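Local coordinates for protein antigen, P35 (Borreliella spielmanii A14S, PDB 6HPN) that is an outer surface protein of the PFam54 family, probably a lipoprotein, orthologous to BBA64 of the Lyme disease spirochaete, and is thought to contribute to pathogenesis, at residues N136-L141 and L221-Q225. Numbering follows the deposited sequence.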
loop_
_atom_site.group_PDB
_atom_site.type_symbol
_atom_site.label_atom_id
_atom_site.label_comp_id
_atom_site.label_asym_id
_atom_site.label_seq_id
_atom_site.Cartn_x
_atom_site.Cartn_y
_atom_site.Cartn_z
ATOM N N ASN A 136 -15.874 12.443 -3.166
ATOM C CA ASN A 136 -16.653 13.201 -2.154
ATOM C C ASN A 136 -17.156 14.517 -2.761
ATOM O O ASN A 136 -18.158 15.037 -2.270
ATOM C CB ASN A 136 -15.835 13.432 -0.884
ATOM C CG ASN A 136 -16.690 13.957 0.248
ATOM O OD1 ASN A 136 -17.663 13.302 0.606
ATOM N ND2 ASN A 136 -16.372 15.136 0.775
ATOM N N VAL A 137 -16.497 15.042 -3.792
ATOM C CA VAL A 137 -16.882 16.323 -4.459
ATOM C C VAL A 137 -17.066 16.062 -5.968
ATOM O O VAL A 137 -16.973 16.988 -6.758
ATOM C CB VAL A 137 -15.854 17.420 -4.132
ATOM C CG1 VAL A 137 -15.725 17.655 -2.631
ATOM C CG2 VAL A 137 -14.482 17.121 -4.708
ATOM N N LYS A 138 -17.390 14.823 -6.327
ATOM C CA LYS A 138 -17.513 14.310 -7.718
ATOM C C LYS A 138 -18.293 15.294 -8.604
ATOM O O LYS A 138 -17.801 15.622 -9.690
ATOM C CB LYS A 138 -18.149 12.920 -7.652
ATOM C CG LYS A 138 -19.070 12.546 -8.799
ATOM C CD LYS A 138 -19.846 11.294 -8.512
ATOM C CE LYS A 138 -20.759 11.447 -7.314
ATOM N NZ LYS A 138 -21.011 10.133 -6.680
ATOM N N ASP A 139 -19.450 15.771 -8.158
ATOM C CA ASP A 139 -20.356 16.609 -8.985
ATOM C C ASP A 139 -19.736 17.974 -9.308
ATOM O O ASP A 139 -20.271 18.646 -10.191
ATOM C CB ASP A 139 -21.698 16.799 -8.286
ATOM C CG ASP A 139 -22.521 15.533 -8.217
ATOM O OD1 ASP A 139 -22.214 14.575 -8.959
ATOM O OD2 ASP A 139 -23.470 15.522 -7.424
ATOM N N LYS A 140 -18.650 18.382 -8.658
ATOM C CA LYS A 140 -18.133 19.765 -8.821
ATOM C C LYS A 140 -16.739 19.782 -9.463
ATOM O O LYS A 140 -16.140 20.859 -9.500
ATOM C CB LYS A 140 -18.138 20.492 -7.470
ATOM C CG LYS A 140 -19.491 21.037 -7.019
ATOM C CD LYS A 140 -19.801 20.750 -5.543
ATOM C CE LYS A 140 -20.703 21.779 -4.888
ATOM N NZ LYS A 140 -19.980 23.037 -4.560
ATOM N N LEU A 141 -16.235 18.683 -10.009
ATOM C CA LEU A 141 -14.861 18.678 -10.596
ATOM C C LEU A 141 -14.796 19.609 -11.818
ATOM O O LEU A 141 -13.676 20.134 -12.127
ATOM C CB LEU A 141 -14.458 17.251 -10.974
ATOM C CG LEU A 141 -14.121 16.305 -9.822
ATOM C CD1 LEU A 141 -13.848 14.920 -10.363
ATOM C CD2 LEU A 141 -12.910 16.796 -9.020
ATOM N N LEU A 221 -9.075 20.709 -3.911
ATOM C CA LEU A 221 -10.512 20.388 -3.703
ATOM C C LEU A 221 -11.156 21.342 -2.692
ATOM O O LEU A 221 -12.381 21.339 -2.602
ATOM C CB LEU A 221 -10.636 18.939 -3.233
ATOM C CG LEU A 221 -10.149 17.868 -4.218
ATOM C CD1 LEU A 221 -10.518 16.488 -3.703
ATOM C CD2 LEU A 221 -10.700 18.066 -5.634
ATOM N N ALA A 222 -10.372 22.161 -1.992
ATOM C CA ALA A 222 -10.886 23.022 -0.903
ATOM C C ALA A 222 -12.025 23.886 -1.443
ATOM O O ALA A 222 -13.139 23.859 -0.921
ATOM C CB ALA A 222 -9.770 23.818 -0.280
ATOM N N PRO A 223 -11.856 24.597 -2.576
ATOM C CA PRO A 223 -12.937 25.459 -3.070
ATOM C C PRO A 223 -14.246 24.766 -3.525
ATOM O O PRO A 223 -15.189 25.480 -3.731
ATOM C CB PRO A 223 -12.269 26.162 -4.276
ATOM C CG PRO A 223 -10.766 25.971 -4.062
ATOM C CD PRO A 223 -10.670 24.592 -3.458
ATOM N N ILE A 224 -14.319 23.435 -3.679
ATOM C CA ILE A 224 -15.529 22.769 -4.267
ATOM C C ILE A 224 -16.227 21.890 -3.215
ATOM O O ILE A 224 -17.046 21.020 -3.543
ATOM C CB ILE A 224 -15.175 22.022 -5.573
ATOM C CG1 ILE A 224 -14.058 20.986 -5.409
ATOM C CG2 ILE A 224 -14.843 23.029 -6.673
ATOM C CD1 ILE A 224 -14.082 19.936 -6.479
ATOM N N GLN A 225 -16.067 22.283 -1.971
ATOM C CA GLN A 225 -16.192 21.420 -0.780
ATOM C C GLN A 225 -17.571 21.631 -0.142
ATOM O O GLN A 225 -18.241 22.541 -0.635
ATOM C CB GLN A 225 -14.981 21.829 0.051
ATOM C CG GLN A 225 -14.494 20.799 1.045
ATOM C CD GLN A 225 -14.236 19.439 0.452
ATOM O OE1 GLN A 225 -13.246 19.205 -0.240
ATOM N NE2 GLN A 225 -15.135 18.516 0.752
#
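V137 and I224, both buried, form the apolar centre of this contact, their side chains crossing at about a right angle. CG2 of V137 meets CD1 of I224 (3.3 Å), and CG1 of I224 also lies against this methyl. I224 points its CB toward the 136-141 loop, and with CG1 between the backbone N and the carbonyl carbon (chi1 56°) and CD1 extended beyond it (chi2 158°), the ethyl branch reaches V137. L221 and L141 back the pair: CD2 of L221 is 4.0 Å from CG2 of V137, while CD2 of L141 lies 4.2 Å from CD1 of I224. L141 also packs on L26 of helix 16-40 and on I134 of helix 106-135, which continues the apolar layer into the helices.

At the more exposed side, K140 packs through its aliphatic chain. Its CB stands 3.8 Å from CB of I224, and the chain, bent at chi2 and chi4, passes alongside the backbone carbonyl, with CD 3.4 Å from I224 O. The end of the Q225 side chain, also exposed, lies against CG1 of V137 and crosses that of N136 at about a right angle.

Backbone bonds stay within each segment: K140 N donates to V137 O (2.9 Å), and I224 N to L221 O (3.1 Å). The contact thus joins the loop between helices 106-135 and 146-179 to the C-terminal tail after helix 200-221, apolar packing between two segments that each contain a short 3-10 stretch, at one end of the alpha-helical PFam54 fold.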